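Local coordinates for fanconi-associated nuclease 1 homolog (Pseudomonas aeruginosa, PDB 5Y7Q), which is a bacterial homolog of Fanconi-associated nuclease 1 with HTH, SAP and VRR-NUC family regions, bound to DNA in this model, at residues R312-E320 / E344-L355. Sequence-based numbering, arbitrary orientation.
Sequences RLRAIRSLE and ERQGLARLLPRL. With nucleotides of chain D.
Two nearly parallel helices of the helical region that grips the DNA backbone meet where Glu320 joins Arg354 and Leu313 packs as a knob against the facing helix. Over 312-320 and 344-355 their axes lie 10.7 Å apart at 13°, and helix 325-337 links the two as the return arm of an up-down-up arrangement. Leu313 sits in the hole formed by Glu344, Gly347, Leu348 and Leu351: its CD1 branch meets Leu351 CD1 at 3.8 Å, while CD2 lies over the backbone of Glu344 and Gly347. One turn on, Ile316 divides its branches, CD1 touching Leu348 CD2, the two side chains crossing at about a right angle, and CG2 touching Leu351 CD1 at 3.7 Å and, farther along, Leu355 CD1.

In this three-helix array the two parallel helices carry Arg317 and Arg354 on the side facing the phosphates of chain D. Glu320, extended with CG anti to its N (chi1 -166°), lies across Leu351 and Leu355 and ties the two arginines together. Its OE1 accepts a weak hydrogen bond from Arg354 NE (2.9 Å) and OE2 one from Arg317 NH1 (2.6 Å), the latter from above the carboxylate plane though within that of the guanidinium; both belong to a salt-bridge network. The carboxylate probably helps to position both guanidiniums: Arg317 NE reaches OP1 of DA3 of chain D at 3.0 Å, and Arg354 NH2 gives an almost straight bond (171°) to OP1 of DA2 of chain D at 3.0 Å, with NH1 on O3' of DG1 of chain D. At the other end of the contact, Arg312 and Glu344 pair their charges, though NH1 and OE2 are modelled too close for the detail to be trusted; Glu344 OE2 also accepts from Glu340 N.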
loop_
_atom_site.group_PDB
_atom_site.type_symbol
_atom_site.label_atom_id
_atom_site.label_comp_id
_atom_site.label_asym_id
_atom_site.label_seq_id
_atom_site.Cartn_x
_atom_site.Cartn_y
_atom_site.Cartn_z
ATOM N N ARG A 312 -8.135 -13.540 -14.109
ATOM C CA ARG A 312 -8.716 -14.592 -14.941
ATOM C C ARG A 312 -9.558 -15.553 -14.109
ATOM O O ARG A 312 -10.689 -15.901 -14.477
ATOM C CB ARG A 312 -7.601 -15.347 -15.657
ATOM C CG ARG A 312 -8.023 -16.115 -16.881
ATOM C CD ARG A 312 -7.038 -17.234 -17.066
ATOM N NE ARG A 312 -6.176 -17.132 -18.243
ATOM C CZ ARG A 312 -4.961 -17.674 -18.338
ATOM N NH1 ARG A 312 -4.427 -18.340 -17.326
ATOM N NH2 ARG A 312 -4.262 -17.530 -19.454
ATOM N N LEU A 313 -9.015 -15.980 -12.972
ATOM C CA LEU A 313 -9.752 -16.829 -12.042
ATOM C C LEU A 313 -11.075 -16.193 -11.643
ATOM O O LEU A 313 -12.128 -16.846 -11.664
ATOM C CB LEU A 313 -8.889 -17.070 -10.812
ATOM C CG LEU A 313 -8.825 -18.439 -10.196
ATOM C CD1 LEU A 313 -8.991 -19.448 -11.264
ATOM C CD2 LEU A 313 -7.454 -18.549 -9.544
ATOM N N ARG A 314 -11.039 -14.915 -11.257
ATOM C CA ARG A 314 -12.274 -14.244 -10.870
ATOM C C ARG A 314 -13.258 -14.163 -12.037
ATOM O O ARG A 314 -14.472 -14.131 -11.823
ATOM C CB ARG A 314 -11.978 -12.848 -10.317
ATOM C CG ARG A 314 -10.971 -12.758 -9.157
ATOM C CD ARG A 314 -11.276 -13.730 -8.018
ATOM N NE ARG A 314 -12.701 -13.832 -7.697
ATOM C CZ ARG A 314 -13.246 -14.850 -7.031
ATOM N NH1 ARG A 314 -12.485 -15.872 -6.609
ATOM N NH2 ARG A 314 -14.555 -14.847 -6.797
ATOM N N ALA A 315 -12.771 -14.146 -13.275
ATOM C CA ALA A 315 -13.691 -14.138 -14.402
ATOM C C ALA A 315 -14.352 -15.507 -14.580
ATOM O O ALA A 315 -15.571 -15.591 -14.790
ATOM C CB ALA A 315 -12.966 -13.694 -15.677
ATOM N N ILE A 316 -13.570 -16.597 -14.508
ATOM C CA ILE A 316 -14.178 -17.934 -14.548
ATOM C C ILE A 316 -15.243 -18.055 -13.465
ATOM O O ILE A 316 -16.401 -18.416 -13.727
ATOM C CB ILE A 316 -13.112 -19.034 -14.387
ATOM C CG1 ILE A 316 -12.066 -18.933 -15.490
ATOM C CG2 ILE A 316 -13.760 -20.395 -14.403
ATOM C CD1 ILE A 316 -10.717 -19.447 -15.092
ATOM N N ARG A 317 -14.867 -17.731 -12.231
ATOM C CA ARG A 317 -15.815 -17.855 -11.135
ATOM C C ARG A 317 -17.036 -16.964 -11.347
ATOM O O ARG A 317 -18.151 -17.362 -10.994
ATOM C CB ARG A 317 -15.118 -17.541 -9.812
ATOM C CG ARG A 317 -16.032 -17.572 -8.597
ATOM C CD ARG A 317 -16.790 -18.897 -8.436
ATOM N NE ARG A 317 -17.768 -18.825 -7.346
ATOM C CZ ARG A 317 -18.729 -19.721 -7.131
ATOM N NH1 ARG A 317 -18.849 -20.772 -7.928
ATOM N NH2 ARG A 317 -19.575 -19.567 -6.119
ATOM N N SER A 318 -16.867 -15.775 -11.943
ATOM C CA SER A 318 -18.033 -14.933 -12.206
ATOM C C SER A 318 -18.949 -15.558 -13.248
ATOM O O SER A 318 -20.172 -15.556 -13.078
ATOM C CB SER A 318 -17.614 -13.537 -12.654
ATOM O OG SER A 318 -17.140 -12.774 -11.564
ATOM N N LEU A 319 -18.385 -16.088 -14.338
ATOM C CA LEU A 319 -19.222 -16.770 -15.317
ATOM C C LEU A 319 -20.000 -17.896 -14.655
ATOM O O LEU A 319 -21.224 -18.012 -14.831
ATOM C CB LEU A 319 -18.379 -17.289 -16.477
ATOM C CG LEU A 319 -17.864 -16.248 -17.480
ATOM C CD1 LEU A 319 -16.590 -16.694 -18.191
ATOM C CD2 LEU A 319 -18.949 -15.843 -18.492
ATOM N N GLU A 320 -19.311 -18.716 -13.849
ATOM C CA GLU A 320 -20.011 -19.781 -13.137
ATOM C C GLU A 320 -21.175 -19.219 -12.316
ATOM O O GLU A 320 -22.300 -19.724 -12.392
ATOM C CB GLU A 320 -19.038 -20.566 -12.252
ATOM C CG GLU A 320 -19.606 -21.889 -11.755
ATOM C CD GLU A 320 -18.783 -22.521 -10.632
ATOM O OE1 GLU A 320 -19.019 -23.714 -10.305
ATOM O OE2 GLU A 320 -17.912 -21.828 -10.062
ATOM N N GLU A 344 -3.072 -19.749 -9.395
ATOM C CA GLU A 344 -4.043 -20.025 -10.431
ATOM C C GLU A 344 -4.165 -21.521 -10.666
ATOM O O GLU A 344 -5.277 -22.028 -10.836
ATOM C CB GLU A 344 -3.678 -19.260 -11.704
ATOM C CG GLU A 344 -4.698 -19.423 -12.811
ATOM C CD GLU A 344 -4.761 -18.237 -13.757
ATOM O OE1 GLU A 344 -5.312 -17.178 -13.348
ATOM O OE2 GLU A 344 -4.272 -18.373 -14.904
ATOM N N ARG A 345 -3.046 -22.255 -10.629
ATOM C CA ARG A 345 -3.120 -23.717 -10.720
ATOM C C ARG A 345 -4.023 -24.279 -9.628
ATOM O O ARG A 345 -4.956 -25.050 -9.898
ATOM C CB ARG A 345 -1.719 -24.345 -10.636
ATOM C CG ARG A 345 -0.837 -24.192 -11.893
ATOM C CD ARG A 345 0.447 -25.055 -11.859
ATOM N NE ARG A 345 1.445 -24.644 -12.861
ATOM C CZ ARG A 345 1.610 -25.215 -14.058
ATOM N NH1 ARG A 345 0.841 -26.237 -14.428
ATOM N NH2 ARG A 345 2.549 -24.767 -14.893
ATOM N N GLN A 346 -3.790 -23.860 -8.390
ATOM C CA GLN A 346 -4.560 -24.400 -7.281
ATOM C C GLN A 346 -6.045 -24.084 -7.429
ATOM O O GLN A 346 -6.891 -24.958 -7.183
ATOM C CB GLN A 346 -3.993 -23.871 -5.963
ATOM C CG GLN A 346 -4.866 -24.116 -4.757
ATOM C CD GLN A 346 -4.367 -23.369 -3.548
ATOM O OE1 GLN A 346 -3.424 -22.590 -3.649
ATOM N NE2 GLN A 346 -4.993 -23.600 -2.396
ATOM N N GLY A 347 -6.383 -22.852 -7.863
ATOM C CA GLY A 347 -7.792 -22.480 -8.025
ATOM C C GLY A 347 -8.499 -23.227 -9.147
ATOM O O GLY A 347 -9.654 -23.654 -8.998
ATOM N N LEU A 348 -7.817 -23.403 -10.284
ATOM C CA LEU A 348 -8.373 -24.218 -11.360
ATOM C C LEU A 348 -8.607 -25.655 -10.911
ATOM O O LEU A 348 -9.514 -26.329 -11.417
ATOM C CB LEU A 348 -7.444 -24.207 -12.577
ATOM C CG LEU A 348 -7.203 -22.878 -13.285
ATOM C CD1 LEU A 348 -6.082 -22.980 -14.317
ATOM C CD2 LEU A 348 -8.485 -22.447 -13.941
ATOM N N ALA A 349 -7.793 -26.148 -9.974
ATOM C CA ALA A 349 -8.000 -27.511 -9.501
ATOM C C ALA A 349 -9.367 -27.691 -8.848
ATOM O O ALA A 349 -9.904 -28.803 -8.853
ATOM C CB ALA A 349 -6.886 -27.906 -8.536
ATOM N N ARG A 350 -9.920 -26.640 -8.229
ATOM C CA ARG A 350 -11.288 -26.725 -7.720
ATOM C C ARG A 350 -12.322 -26.416 -8.798
ATOM O O ARG A 350 -13.367 -27.079 -8.867
ATOM C CB ARG A 350 -11.489 -25.778 -6.545
ATOM C CG ARG A 350 -10.432 -25.848 -5.489
ATOM C CD ARG A 350 -10.430 -24.546 -4.742
ATOM N NE ARG A 350 -9.461 -24.551 -3.664
ATOM C CZ ARG A 350 -9.049 -23.456 -3.043
ATOM N NH1 ARG A 350 -9.521 -22.266 -3.416
ATOM N NH2 ARG A 350 -8.161 -23.553 -2.056
ATOM N N LEU A 351 -12.059 -25.393 -9.626
ATOM C CA LEU A 351 -13.070 -24.922 -10.574
ATOM C C LEU A 351 -13.333 -25.935 -11.671
ATOM O O LEU A 351 -14.486 -26.260 -11.976
ATOM C CB LEU A 351 -12.631 -23.610 -11.206
ATOM C CG LEU A 351 -13.025 -22.401 -10.407
ATOM C CD1 LEU A 351 -12.369 -21.206 -11.035
ATOM C CD2 LEU A 351 -14.522 -22.314 -10.468
ATOM N N LEU A 352 -12.279 -26.401 -12.309
ATOM C CA LEU A 352 -12.439 -27.322 -13.428
ATOM C C LEU A 352 -13.410 -28.463 -13.139
ATOM O O LEU A 352 -14.408 -28.575 -13.863
ATOM C CB LEU A 352 -11.053 -27.830 -13.842
ATOM C CG LEU A 352 -10.804 -27.696 -15.326
ATOM C CD1 LEU A 352 -10.736 -29.072 -15.966
ATOM C CD2 LEU A 352 -11.928 -26.904 -15.934
ATOM N N PRO A 353 -13.237 -29.287 -12.099
ATOM C CA PRO A 353 -14.132 -30.448 -11.952
ATOM C C PRO A 353 -15.569 -30.063 -11.672
ATOM O O PRO A 353 -16.485 -30.811 -12.038
ATOM C CB PRO A 353 -13.529 -31.223 -10.769
ATOM C CG PRO A 353 -12.203 -30.569 -10.481
ATOM C CD PRO A 353 -12.334 -29.156 -10.947
ATOM N N ARG A 354 -15.792 -28.928 -11.010
ATOM C CA ARG A 354 -17.155 -28.503 -10.729
ATOM C C ARG A 354 -17.846 -28.017 -11.994
ATOM O O ARG A 354 -19.053 -28.254 -12.182
ATOM C CB ARG A 354 -17.117 -27.428 -9.659
ATOM C CG ARG A 354 -18.409 -26.756 -9.407
ATOM C CD ARG A 354 -18.265 -25.955 -8.149
ATOM N NE ARG A 354 -17.323 -24.856 -8.315
ATOM C CZ ARG A 354 -16.582 -24.345 -7.334
ATOM N NH1 ARG A 354 -16.653 -24.847 -6.109
ATOM N NH2 ARG A 354 -15.757 -23.336 -7.579
ATOM N N LEU A 355 -17.084 -27.369 -12.883
ATOM C CA LEU A 355 -17.583 -27.028 -14.210
ATOM C C LEU A 355 -17.803 -28.269 -15.066
ATOM O O LEU A 355 -18.792 -28.360 -15.803
ATOM C CB LEU A 355 -16.598 -26.097 -14.898
ATOM C CG LEU A 355 -16.372 -24.820 -14.129
ATOM C CD1 LEU A 355 -15.337 -24.045 -14.853
ATOM C CD2 LEU A 355 -17.691 -24.060 -14.021
ATOM P P DA D 2 -14.300 -22.885 -3.775
ATOM O OP1 DA D 2 -14.175 -22.442 -5.181
ATOM O OP2 DA D 2 -13.094 -22.817 -2.925
ATOM O "O5'" DA D 2 -15.443 -22.033 -3.047
ATOM C "C5'" DA D 2 -16.829 -22.283 -3.323
ATOM C "C4'" DA D 2 -17.664 -21.107 -2.880
ATOM O "O4'" DA D 2 -17.863 -21.179 -1.443
ATOM C "C3'" DA D 2 -16.992 -19.758 -3.138
ATOM O "O3'" DA D 2 -17.937 -18.770 -3.468
ATOM C "C2'" DA D 2 -16.347 -19.452 -1.807
ATOM C "C1'" DA D 2 -17.379 -19.989 -0.855
ATOM N N9 DA D 2 -16.779 -20.272 0.426
ATOM C C8 DA D 2 -15.637 -20.985 0.658
ATOM N N7 DA D 2 -15.296 -21.031 1.919
ATOM C C5 DA D 2 -16.267 -20.273 2.546
ATOM C C6 DA D 2 -16.477 -19.936 3.887
ATOM N N6 DA D 2 -15.683 -20.339 4.875
ATOM N N1 DA D 2 -17.541 -19.167 4.176
ATOM C C2 DA D 2 -18.341 -18.765 3.182
ATOM N N3 DA D 2 -18.245 -19.019 1.883
ATOM C C4 DA D 2 -17.177 -19.786 1.633
ATOM P P DA D 3 -17.469 -17.244 -3.686
ATOM O OP1 DA D 3 -17.892 -16.919 -5.061
ATOM O OP2 DA D 3 -16.042 -17.047 -3.354
ATOM O "O5'" DA D 3 -18.356 -16.418 -2.631
ATOM C "C5'" DA D 3 -19.784 -16.525 -2.669
ATOM C "C4'" DA D 3 -20.470 -15.563 -1.705
ATOM O "O4'" DA D 3 -20.011 -15.787 -0.362
ATOM C "C3'" DA D 3 -20.223 -14.093 -1.937
ATOM O "O3'" DA D 3 -21.278 -13.376 -1.321
ATOM C "C2'" DA D 3 -18.901 -13.886 -1.201
ATOM C "C1'" DA D 3 -19.154 -14.727 0.036
ATOM N N9 DA D 3 -17.994 -15.365 0.608
ATOM C C8 DA D 3 -17.067 -16.137 -0.034
ATOM N N7 DA D 3 -16.165 -16.646 0.766
ATOM C C5 DA D 3 -16.552 -16.204 2.022
ATOM C C6 DA D 3 -16.012 -16.398 3.303
ATOM N N6 DA D 3 -14.919 -17.129 3.526
ATOM N N1 DA D 3 -16.644 -15.810 4.349
ATOM C C2 DA D 3 -17.742 -15.081 4.114
ATOM N N3 DA D 3 -18.340 -14.828 2.955
ATOM C C4 DA D 3 -17.687 -15.428 1.940
ATOM P P DG D 1 -17.742 -28.525 -3.575
ATOM O OP1 DG D 1 -18.638 -28.378 -4.747
ATOM O OP2 DG D 1 -17.850 -29.704 -2.679
ATOM O "O5'" DG D 1 -16.214 -28.414 -4.053
ATOM C "C5'" DG D 1 -15.250 -27.760 -3.223
ATOM C "C4'" DG D 1 -15.785 -26.420 -2.754
ATOM O "O4'" DG D 1 -16.326 -26.538 -1.419
ATOM C "C3'" DG D 1 -14.756 -25.282 -2.669
ATOM O "O3'" DG D 1 -14.891 -24.389 -3.800
ATOM C "C2'" DG D 1 -15.105 -24.579 -1.355
ATOM C "C1'" DG D 1 -16.411 -25.240 -0.934
ATOM N N9 DG D 1 -16.559 -25.224 0.506
ATOM C C8 DG D 1 -15.745 -25.823 1.435
ATOM N N7 DG D 1 -16.087 -25.560 2.665
ATOM C C5 DG D 1 -17.174 -24.706 2.539
ATOM C C6 DG D 1 -17.972 -24.088 3.530
ATOM O O6 DG D 1 -17.875 -24.165 4.763
ATOM N N1 DG D 1 -18.971 -23.301 2.965
ATOM C C2 DG D 1 -19.178 -23.131 1.614
ATOM N N2 DG D 1 -20.198 -22.334 1.263
ATOM N N3 DG D 1 -18.441 -23.706 0.678
ATOM C C4 DG D 1 -17.461 -24.477 1.214
#